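Local coordinates for protein tyrosine--tRNA ligase (PDB 2CYC) that probably catalyses the ATP-dependent attachment of tyrosine to its cognate tRNA, passing through a tyrosyl-adenylate intermediate, at residues I150-R155 with I167-Q172. Sequence-based numbering, arbitrary orientation.
With TYR (tyrosine), chain C.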
ATOM      1  N   ILE A 150     -12.708  -2.650   4.609  1.00 28.23           N
ATOM      2  CA  ILE A 150     -12.408  -1.511   5.466  1.00 29.77           C
ATOM      3  C   ILE A 150     -13.123  -1.552   6.831  1.00 24.88           C
ATOM      4  O   ILE A 150     -12.686  -0.925   7.801  1.00 24.97           O
ATOM      5  CB  ILE A 150     -12.755  -0.203   4.700  1.00 33.65           C
ATOM      6  CG1 ILE A 150     -11.630   0.803   4.881  1.00 40.67           C
ATOM      7  CG2 ILE A 150     -14.094   0.354   5.149  1.00 36.90           C
ATOM      8  CD1 ILE A 150     -10.329   0.347   4.246  1.00 38.77           C
ATOM      9  N   THR A 151     -14.216  -2.300   6.903  1.00 23.88           N
ATOM     10  CA  THR A 151     -14.971  -2.416   8.144  1.00 25.50           C
ATOM     11  C   THR A 151     -14.181  -3.104   9.269  1.00 27.40           C
ATOM     12  O   THR A 151     -14.503  -2.921  10.445  1.00 21.70           O
ATOM     13  CB  THR A 151     -16.307  -3.188   7.916  1.00 28.70           C
ATOM     14  OG1 THR A 151     -16.026  -4.518   7.461  1.00 32.80           O
ATOM     15  CG2 THR A 151     -17.170  -2.471   6.869  1.00 26.04           C
ATOM     16  N   ILE A 152     -13.152  -3.885   8.924  1.00 20.97           N
ATOM     17  CA  ILE A 152     -12.379  -4.563   9.960  1.00 24.14           C
ATOM     18  C   ILE A 152     -11.690  -3.559  10.880  1.00 26.43           C
ATOM     19  O   ILE A 152     -11.285  -3.911  11.995  1.00 25.84           O
ATOM     20  CB  ILE A 152     -11.303  -5.551   9.382  1.00 19.10           C
ATOM     21  CG1 ILE A 152     -10.229  -4.791   8.601  1.00 26.30           C
ATOM     22  CG2 ILE A 152     -11.978  -6.610   8.506  1.00 17.90           C
ATOM     23  CD1 ILE A 152      -9.138  -5.701   8.017  1.00 20.57           C
ATOM     24  N   MET A 153     -11.552  -2.312  10.432  1.00 23.98           N
ATOM     25  CA  MET A 153     -10.912  -1.315  11.279  1.00 26.09           C
ATOM     26  C   MET A 153     -11.927  -0.353  11.872  1.00 26.66           C
ATOM     27  O   MET A 153     -11.579   0.730  12.354  1.00 26.95           O
ATOM     28  CB  MET A 153      -9.798  -0.572  10.526  1.00 28.15           C
ATOM     29  CG  MET A 153     -10.209   0.416   9.466  1.00 33.67           C
ATOM     30  SD  MET A 153      -8.719   0.899   8.493  1.00 39.64           S
ATOM     31  CE  MET A 153      -8.852  -0.222   7.276  1.00  5.82           C
ATOM     32  N   GLY A 154     -13.186  -0.785  11.845  1.00 28.99           N
ATOM     33  CA  GLY A 154     -14.271  -0.001  12.404  1.00 35.82           C
ATOM     34  C   GLY A 154     -14.683   1.202  11.585  1.00 37.13           C
ATOM     35  O   GLY A 154     -15.241   2.151  12.125  1.00 38.71           O
ATOM     36  N   ARG A 155     -14.413   1.167  10.285  1.00 37.92           N
ATOM     37  CA  ARG A 155     -14.767   2.275   9.402  1.00 39.69           C
ATOM     38  C   ARG A 155     -15.610   1.845   8.221  1.00 42.22           C
ATOM     39  O   ARG A 155     -15.734   0.655   7.918  1.00 37.63           O
ATOM     40  CB  ARG A 155     -13.512   2.945   8.844  1.00 37.58           C
ATOM     41  CG  ARG A 155     -12.746   3.725   9.863  1.00 48.06           C
ATOM     42  CD  ARG A 155     -11.357   4.036   9.379  1.00 37.90           C
ATOM     43  NE  ARG A 155     -10.584   4.603  10.471  1.00 49.69           N
ATOM     44  CZ  ARG A 155     -10.762   5.824  10.956  1.00 50.01           C
ATOM     45  NH1 ARG A 155     -11.687   6.614  10.431  1.00 51.75           N
ATOM     46  NH2 ARG A 155     -10.028   6.247  11.977  1.00 54.40           N
ATOM     47  N   ILE A 167      -4.385   0.584   2.869  1.00 13.95           N
ATOM     48  CA  ILE A 167      -3.236  -0.318   2.945  1.00 18.95           C
ATOM     49  C   ILE A 167      -3.390  -1.255   4.155  1.00 15.85           C
ATOM     50  O   ILE A 167      -3.020  -2.431   4.107  1.00 18.77           O
ATOM     51  CB  ILE A 167      -1.916   0.484   3.064  1.00 22.09           C
ATOM     52  CG1 ILE A 167      -1.734   1.357   1.813  1.00 17.17           C
ATOM     53  CG2 ILE A 167      -0.724  -0.473   3.247  1.00 17.15           C
ATOM     54  CD1 ILE A 167      -0.552   2.301   1.895  1.00 17.70           C
ATOM     55  N   TYR A 168      -3.956  -0.724   5.234  1.00 19.87           N
ATOM     56  CA  TYR A 168      -4.180  -1.468   6.482  1.00 15.95           C
ATOM     57  C   TYR A 168      -4.682  -2.922   6.308  1.00 17.69           C
ATOM     58  O   TYR A 168      -4.102  -3.861   6.856  1.00 23.25           O
ATOM     59  CB  TYR A 168      -5.153  -0.652   7.361  1.00 15.31           C
ATOM     60  CG  TYR A 168      -5.497  -1.203   8.742  1.00 18.79           C
ATOM     61  CD1 TYR A 168      -5.383  -0.395   9.869  1.00 17.77           C
ATOM     62  CD2 TYR A 168      -6.023  -2.487   8.909  1.00 13.59           C
ATOM     63  CE1 TYR A 168      -5.785  -0.834  11.126  1.00 20.89           C
ATOM     64  CE2 TYR A 168      -6.433  -2.939  10.168  1.00 16.47           C
ATOM     65  CZ  TYR A 168      -6.309  -2.104  11.270  1.00 23.55           C
ATOM     66  OH  TYR A 168      -6.701  -2.530  12.523  1.00 20.91           O
ATOM     67  N   PRO A 169      -5.751  -3.135   5.535  1.00 18.60           N
ATOM     68  CA  PRO A 169      -6.210  -4.525   5.398  1.00 21.25           C
ATOM     69  C   PRO A 169      -5.188  -5.462   4.738  1.00 20.38           C
ATOM     70  O   PRO A 169      -5.120  -6.646   5.058  1.00 16.89           O
ATOM     71  CB  PRO A 169      -7.496  -4.388   4.579  1.00 17.56           C
ATOM     72  CG  PRO A 169      -7.961  -2.967   4.897  1.00 21.34           C
ATOM     73  CD  PRO A 169      -6.657  -2.212   4.835  1.00 20.33           C
ATOM     74  N   MET A 170      -4.409  -4.936   3.802  1.00 14.51           N
ATOM     75  CA  MET A 170      -3.416  -5.761   3.137  1.00 17.07           C
ATOM     76  C   MET A 170      -2.280  -6.070   4.116  1.00 16.65           C
ATOM     77  O   MET A 170      -1.628  -7.111   4.028  1.00 20.25           O
ATOM     78  CB  MET A 170      -2.905  -5.052   1.874  1.00 11.65           C
ATOM     79  CG  MET A 170      -3.999  -4.882   0.814  1.00 15.45           C
ATOM     80  SD  MET A 170      -4.683  -6.458   0.206  1.00 21.01           S
ATOM     81  CE  MET A 170      -6.093  -6.723   1.342  1.00 19.26           C
ATOM     82  N   MET A 171      -2.055  -5.165   5.060  1.00 19.64           N
ATOM     83  CA  MET A 171      -1.029  -5.382   6.072  1.00 18.89           C
ATOM     84  C   MET A 171      -1.500  -6.485   7.031  1.00 18.06           C
ATOM     85  O   MET A 171      -0.700  -7.309   7.478  1.00 18.08           O
ATOM     86  CB  MET A 171      -0.774  -4.093   6.862  1.00 16.59           C
ATOM     87  CG  MET A 171       0.009  -3.027   6.109  1.00 15.83           C
ATOM     88  SD  MET A 171      -0.067  -1.435   6.972  1.00 19.51           S
ATOM     89  CE  MET A 171       0.799  -1.849   8.527  1.00 15.91           C
ATOM     90  N   GLN A 172      -2.797  -6.502   7.339  1.00 14.55           N
ATOM     91  CA  GLN A 172      -3.336  -7.511   8.252  1.00 19.44           C
ATOM     92  C   GLN A 172      -3.191  -8.891   7.631  1.00 20.60           C
ATOM     93  O   GLN A 172      -2.841  -9.854   8.322  1.00 16.11           O
ATOM     94  CB  GLN A 172      -4.815  -7.243   8.591  1.00 14.77           C
ATOM     95  CG  GLN A 172      -5.400  -8.226   9.649  1.00 12.74           C
ATOM     96  CD  GLN A 172      -6.592  -7.656  10.414  1.00 15.13           C
ATOM     97  OE1 GLN A 172      -6.776  -6.442  10.465  1.00 13.11           O
ATOM     98  NE2 GLN A 172      -7.392  -8.532  11.037  1.00  8.92           N
TER
HETATM   99  N   TYR C 701      -7.881  -5.018  12.729  1.00 14.73           N
HETATM  100  CA  TYR C 701      -7.746  -5.496  14.138  1.00 22.87           C
HETATM  101  C   TYR C 701      -8.706  -4.737  15.053  1.00 25.66           C
HETATM  102  O   TYR C 701      -9.316  -3.751  14.584  1.00 26.49           O
HETATM  103  CB  TYR C 701      -6.300  -5.306  14.623  1.00 14.73           C
HETATM  104  CG  TYR C 701      -5.291  -6.145  13.864  1.00 17.44           C
HETATM  105  CD1 TYR C 701      -5.367  -7.538  13.868  1.00 14.90           C
HETATM  106  CD2 TYR C 701      -4.256  -5.546  13.141  1.00 17.69           C
HETATM  107  CE1 TYR C 701      -4.435  -8.318  13.161  1.00 16.73           C
HETATM  108  CE2 TYR C 701      -3.321  -6.310  12.445  1.00 16.39           C
HETATM  109  CZ  TYR C 701      -3.415  -7.692  12.453  1.00 16.40           C
HETATM  110  OH  TYR C 701      -2.490  -8.441  11.747  1.00 16.00           O
HETATM  111  OXT TYR C 701      -8.832  -5.133  16.228  1.00 26.11           O
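Tyr168 and Met153 meet face to chain: the first torsion sets CG of Tyr168 anti to its backbone N (chi1 -178°) and CG of Met153 between its own N and carbonyl carbon (chi1 72°), and the two side chains then slide past each other in opposite directions. Met153 SD stands over one face of the phenol ring, 4.1 Å from the ring centroid, a Met-aromatic contact, and Met153 CB covers the same ring in a CH-pi contact. Methionine suits this place because its flexible thioether follows a flat surface; the bend at chi3 carries CE to 3.7 Å from both Tyr168 CB and Pro169 CG. Pro169, with no N-H to bond to the turn before, stands at a kink in helix 164-178, and its ring carbons pack on Ile150, Ile152 and Met153. Isoleucine suits the first two because its delta methyl reaches across: Ile150 CD1 touches Pro169 CG, and Ile152 CD1 packs 4.0 Å from Pro169 CB. The latter methyl meets the Gln172 amide tip to tip, 3.5 Å from OE1.

Beyond this apolar layer lies the substrate. The amino N of the bound tyrosine, at the edge of the Tyr168 ring and near its plane, donates to Tyr168 OH (2.8 Å) and to Gln172 OE1 (2.9 Å). Tyrosine joins a flat apolar face to a hydroxyl, which Glu41 also hydrogen-bonds; glutamine adds to its carbonyl acceptor an N-H donor for Gln190. Asp175 and Tyr37 also bind this ligand. A phenylalanine in place of Tyr168 would probably leave the substrate amino group and Glu41 without their hydroxyl partner. Apolar packing thus stands behind the polar atoms of this class I synthetase pocket, where neighbouring oxygens would probably favour a protonated, positively charged substrate amino group.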